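PDB 6NPS: AxyAgu115A from Amphibacillus xylanus NBRC 15112, which probably acts as a family 115 alpha-glucuronidase, a glycoside hydrolase that removes glucuronic acid side groups from arabinoglucuronoxylan. Local coordinates for residues 828-833 / 848-853; 930-935 / 939-944. The protein carries 3 engineered substitutions. All blocks are in the same frame, centred on the assembly; numbering follows the deposited sequence.

In the fold
Interactions 1 and 2 are neighbouring parts of one apolar interior, their centres about 6 Å apart, within the family 115 C-terminal region. Strands 828-833 and 940-948 are hydrogen-bonded neighbours, and so are 847-854 and 926-934, so both contacts span the space between the same two strand pairs. Across the pairs A832 CB packs 3.5 Å from A934 CB. Within the pair 847-854/926-934, E849 OE1 and R931 NE form a salt bridge of 2.8 Å, and Y850 N and L930 O, 2.8 Å apart, probably hydrogen bond. The TIM barrel is built from an earlier part of the chain; the side chain of K831 links 828-833 to it.

Interaction 1: residues 828-833 / 848-853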
# COMPACT_ATOMS: atom_id res chain seq x y z
N SER A 828 -3.36 -29.59 -14.89
CA SER A 828 -2.93 -30.10 -16.20
C SER A 828 -3.56 -29.22 -17.25
O SER A 828 -4.15 -28.17 -16.94
CB SER A 828 -3.30 -31.58 -16.39
OG SER A 828 -4.72 -31.73 -16.47
N ALA A 829 -3.47 -29.64 -18.51
CA ALA A 829 -4.03 -28.84 -19.57
C ALA A 829 -4.48 -29.81 -20.65
O ALA A 829 -4.05 -30.96 -20.68
CB ALA A 829 -3.00 -27.84 -20.16
N ILE A 830 -5.33 -29.33 -21.54
CA ILE A 830 -5.73 -30.14 -22.68
C ILE A 830 -5.31 -29.39 -23.94
O ILE A 830 -5.30 -28.16 -23.96
CB ILE A 830 -7.24 -30.47 -22.70
CG1 ILE A 830 -8.08 -29.19 -22.82
CG2 ILE A 830 -7.65 -31.28 -21.45
CD1 ILE A 830 -9.56 -29.49 -23.05
N LYS A 831 -4.94 -30.14 -24.97
CA LYS A 831 -4.45 -29.56 -26.21
C LYS A 831 -4.82 -30.52 -27.34
O LYS A 831 -4.78 -31.74 -27.15
CB LYS A 831 -2.94 -29.31 -26.14
CG LYS A 831 -2.38 -28.70 -27.41
CD LYS A 831 -0.86 -28.53 -27.34
CE LYS A 831 -0.34 -27.92 -28.62
NZ LYS A 831 1.13 -27.73 -28.62
N ALA A 832 -5.18 -29.99 -28.49
CA ALA A 832 -5.54 -30.85 -29.61
C ALA A 832 -4.31 -31.38 -30.33
O ALA A 832 -3.34 -30.65 -30.55
CB ALA A 832 -6.42 -30.10 -30.62
N PHE A 833 -4.35 -32.66 -30.70
CA PHE A 833 -3.30 -33.27 -31.53
C PHE A 833 -3.94 -33.92 -32.75
O PHE A 833 -4.99 -34.56 -32.62
CB PHE A 833 -2.50 -34.35 -30.75
CG PHE A 833 -1.61 -33.79 -29.70
CD1 PHE A 833 -0.24 -33.65 -29.93
CD2 PHE A 833 -2.13 -33.40 -28.47
CE1 PHE A 833 0.59 -33.11 -28.94
CE2 PHE A 833 -1.31 -32.87 -27.49
CZ PHE A 833 0.05 -32.72 -27.72
N VAL A 848 -14.13 -31.33 -26.62
CA VAL A 848 -14.39 -31.88 -25.30
C VAL A 848 -15.69 -31.26 -24.82
O VAL A 848 -16.05 -30.15 -25.21
CB VAL A 848 -13.26 -31.62 -24.27
CG1 VAL A 848 -12.05 -32.50 -24.61
CG2 VAL A 848 -12.87 -30.14 -24.23
N GLU A 849 -16.41 -32.00 -23.99
CA GLU A 849 -17.73 -31.57 -23.53
C GLU A 849 -17.79 -31.60 -22.01
O GLU A 849 -17.49 -32.62 -21.40
CB GLU A 849 -18.80 -32.46 -24.15
CG GLU A 849 -20.25 -32.15 -23.77
CD GLU A 849 -21.23 -33.09 -24.49
OE1 GLU A 849 -21.34 -33.00 -25.73
OE2 GLU A 849 -21.88 -33.93 -23.83
N TYR A 850 -18.20 -30.48 -21.43
CA TYR A 850 -18.36 -30.31 -19.99
C TYR A 850 -19.84 -30.22 -19.66
O TYR A 850 -20.61 -29.64 -20.43
CB TYR A 850 -17.63 -29.05 -19.51
CG TYR A 850 -16.17 -29.06 -19.85
CD1 TYR A 850 -15.24 -29.51 -18.94
CD2 TYR A 850 -15.72 -28.62 -21.10
CE1 TYR A 850 -13.91 -29.53 -19.23
CE2 TYR A 850 -14.38 -28.64 -21.39
CZ TYR A 850 -13.49 -29.11 -20.47
OH TYR A 850 -12.16 -29.15 -20.76
N HIS A 851 -20.24 -30.82 -18.54
CA HIS A 851 -21.63 -30.77 -18.09
C HIS A 851 -21.68 -29.95 -16.82
O HIS A 851 -20.83 -30.13 -15.94
CB HIS A 851 -22.19 -32.19 -17.83
CG HIS A 851 -22.39 -32.99 -19.08
ND1 HIS A 851 -22.73 -34.33 -19.07
CD2 HIS A 851 -22.30 -32.63 -20.38
CE1 HIS A 851 -22.84 -34.76 -20.31
NE2 HIS A 851 -22.59 -33.75 -21.13
N PHE A 852 -22.64 -29.03 -16.72
CA PHE A 852 -22.71 -28.20 -15.52
C PHE A 852 -24.14 -27.75 -15.28
O PHE A 852 -24.94 -27.64 -16.22
CB PHE A 852 -21.75 -26.99 -15.59
CG PHE A 852 -22.11 -25.97 -16.64
CD1 PHE A 852 -22.81 -24.82 -16.30
CD2 PHE A 852 -21.73 -26.15 -17.97
CE1 PHE A 852 -23.14 -23.87 -17.27
CE2 PHE A 852 -22.06 -25.21 -18.94
CZ PHE A 852 -22.76 -24.07 -18.59
N VAL A 853 -24.46 -27.49 -14.01
CA VAL A 853 -25.83 -27.23 -13.54
C VAL A 853 -25.88 -25.82 -12.95
O VAL A 853 -25.17 -25.52 -11.98
CB VAL A 853 -26.29 -28.26 -12.49
CG1 VAL A 853 -27.66 -27.85 -11.85
CG2 VAL A 853 -26.39 -29.68 -13.11
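I830 is the residue of 828-833 that crosses to V848 and Y850; before it, S828 OG hydrogen-bonds to E799 OE1 and A829 rests its methyl group against Y823 and E942. At I830 the chain turns its side chain inward. CG1 sits between the backbone N and the carbonyl carbon (chi1 63°), and the nearly straight continuation carries CD1 across to the other strand. That one methyl group makes the contact: it meets V848 CG2 at 3.6 Å, the two side chains approaching tip to tip, and lies 3.5 Å from Y850 OH, the tyrosine coming from the opposite direction. The hydroxyl is buried beside this methyl, but its polar need is met by A798 O, to which it hydrogen-bonds. Both side chains also touch strand 940-948, I830 packing on L941 and Y850 on I944. No hydrogen bond links the two segments, as expected for strands facing each other across the interior of a beta-sandwich; a jelly roll of the galactose-binding type is consistent with the family assignment. Past I830, K831 extends fully away from this interior, and its NZ forms a salt bridge with E433 OE2 of helix 428-440, a helix of the TIM barrel. On the other strand's far face, H851 NE2 donates to E849 OE2 over 2.8 Å at 156°, arriving on the anti side of OE2, 20° out of the carboxylate plane.

Interaction 2: residues 930-935 / 939-944; sequences LRIYAV and FALEKI
L941 and I944, three residues apart, both turn their side chains toward I932, which regular strand alternation would not allow. A classic beta bulge at E942 and K943, facing strand 858-866, inserts the extra residue and resets the alternation. I932 CD1 is thereby met by two methyl groups: L941 CD2 at 3.6 Å and I944 CD1 at 3.7 Å, each side chain reaching it tip to tip. The other branch of I932 serves a different neighbour. CG2 stands anti to the backbone N, beside the carbonyl carbon, and approaches the ring of F939 obliquely, 3.9 Å from both CE2 and CZ; the two side chains cross at about a right angle. L930 adds a looser touch, its CD2 lying 4.4 Å from I944 CD1. Strands 930-934 and 940-944 follow each other in the chain and run roughly antiparallel (153° between N-to-C directions), their axes coming no closer than 10.3 Å, with no hydrogen bond between them. They are therefore not a hairpin pair but facing strands of a beta-sandwich, probably of the galactose-binding jelly-roll type, joined by a short connection from one layer to the other. F864 packs on I932, L866 on F939 and L941, and L862 on I944, all from strand 858-866. The bulge residues themselves point away from strand 930-934: E942 OE1 accepts a hydrogen bond from K825 N, and K943 NZ hydrogen-bonds to L958 O and P960 O.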
# COMPACT_ATOMS: atom_id res chain seq x y z
N LEU A 930 -21.46 -27.72 -22.41
CA LEU A 930 -20.52 -26.79 -23.04
C LEU A 930 -19.52 -27.60 -23.85
O LEU A 930 -18.82 -28.45 -23.30
CB LEU A 930 -19.79 -25.93 -21.99
CG LEU A 930 -18.51 -25.23 -22.50
CD1 LEU A 930 -18.85 -24.05 -23.44
CD2 LEU A 930 -17.56 -24.77 -21.36
N ARG A 931 -19.45 -27.35 -25.16
CA ARG A 931 -18.46 -27.98 -26.02
C ARG A 931 -17.39 -26.97 -26.37
O ARG A 931 -17.71 -25.85 -26.78
CB ARG A 931 -19.09 -28.52 -27.30
CG ARG A 931 -20.03 -29.66 -27.07
CD ARG A 931 -20.64 -30.21 -28.35
NE ARG A 931 -21.44 -31.38 -28.01
CZ ARG A 931 -22.03 -32.18 -28.89
NH1 ARG A 931 -21.92 -31.94 -30.19
NH2 ARG A 931 -22.73 -33.22 -28.46
N ILE A 932 -16.13 -27.36 -26.23
CA ILE A 932 -15.00 -26.56 -26.70
C ILE A 932 -14.35 -27.29 -27.86
O ILE A 932 -13.92 -28.45 -27.73
CB ILE A 932 -14.00 -26.30 -25.57
CG1 ILE A 932 -14.76 -25.70 -24.38
CG2 ILE A 932 -12.86 -25.42 -26.06
CD1 ILE A 932 -13.86 -25.30 -23.27
N TYR A 933 -14.29 -26.62 -29.01
CA TYR A 933 -13.69 -27.18 -30.22
C TYR A 933 -12.32 -26.56 -30.44
O TYR A 933 -12.14 -25.33 -30.28
CB TYR A 933 -14.54 -26.89 -31.46
CG TYR A 933 -15.89 -27.53 -31.54
CD1 TYR A 933 -16.98 -26.99 -30.86
CD2 TYR A 933 -16.11 -28.64 -32.35
CE1 TYR A 933 -18.24 -27.58 -30.95
CE2 TYR A 933 -17.37 -29.23 -32.45
CZ TYR A 933 -18.43 -28.69 -31.76
OH TYR A 933 -19.68 -29.25 -31.86
N ALA A 934 -11.36 -27.38 -30.85
CA ALA A 934 -10.09 -26.82 -31.29
C ALA A 934 -10.23 -26.23 -32.68
O ALA A 934 -10.90 -26.81 -33.53
CB ALA A 934 -8.99 -27.88 -31.31
N VAL A 935 -9.58 -25.08 -32.92
CA VAL A 935 -9.57 -24.46 -34.24
C VAL A 935 -8.13 -24.10 -34.61
O VAL A 935 -7.47 -24.83 -35.36
CB VAL A 935 -10.52 -23.23 -34.28
CG1 VAL A 935 -10.49 -22.51 -35.67
CG2 VAL A 935 -11.95 -23.65 -33.89
N PHE A 939 -3.64 -23.67 -28.76
CA PHE A 939 -4.69 -23.56 -27.75
C PHE A 939 -4.48 -24.65 -26.70
O PHE A 939 -4.68 -25.83 -26.98
CB PHE A 939 -6.06 -23.66 -28.43
CG PHE A 939 -7.23 -23.60 -27.48
CD1 PHE A 939 -7.68 -22.39 -26.98
CD2 PHE A 939 -7.90 -24.76 -27.11
CE1 PHE A 939 -8.77 -22.33 -26.09
CE2 PHE A 939 -9.00 -24.72 -26.23
CZ PHE A 939 -9.44 -23.50 -25.73
N ALA A 940 -4.04 -24.25 -25.50
CA ALA A 940 -3.82 -25.19 -24.41
C ALA A 940 -4.60 -24.68 -23.20
O ALA A 940 -4.29 -23.61 -22.65
CB ALA A 940 -2.34 -25.35 -24.09
N LEU A 941 -5.61 -25.44 -22.79
CA LEU A 941 -6.61 -24.96 -21.85
C LEU A 941 -6.39 -25.63 -20.51
O LEU A 941 -6.36 -26.87 -20.43
CB LEU A 941 -8.02 -25.26 -22.38
CG LEU A 941 -9.19 -24.92 -21.47
CD1 LEU A 941 -9.41 -23.41 -21.27
CD2 LEU A 941 -10.45 -25.51 -22.12
N GLU A 942 -6.27 -24.83 -19.46
CA GLU A 942 -5.97 -25.32 -18.12
C GLU A 942 -7.18 -25.33 -17.20
O GLU A 942 -7.33 -26.27 -16.43
CB GLU A 942 -4.86 -24.48 -17.46
CG GLU A 942 -3.52 -24.62 -18.24
CD GLU A 942 -2.36 -23.73 -17.75
OE1 GLU A 942 -2.24 -23.44 -16.53
OE2 GLU A 942 -1.53 -23.34 -18.62
N LYS A 943 -8.03 -24.30 -17.25
CA LYS A 943 -9.12 -24.17 -16.29
C LYS A 943 -10.22 -23.36 -16.96
O LYS A 943 -9.95 -22.49 -17.80
CB LYS A 943 -8.64 -23.49 -14.97
CG LYS A 943 -9.73 -23.42 -13.86
CD LYS A 943 -9.28 -22.55 -12.67
CE LYS A 943 -8.21 -23.21 -11.89
NZ LYS A 943 -7.99 -22.45 -10.65
N ILE A 944 -11.47 -23.66 -16.59
CA ILE A 944 -12.64 -22.92 -17.02
C ILE A 944 -13.37 -22.45 -15.77
O ILE A 944 -13.62 -23.25 -14.86
CB ILE A 944 -13.59 -23.79 -17.87
CG1 ILE A 944 -12.83 -24.49 -19.00
CG2 ILE A 944 -14.76 -22.96 -18.36
CD1 ILE A 944 -13.60 -25.66 -19.63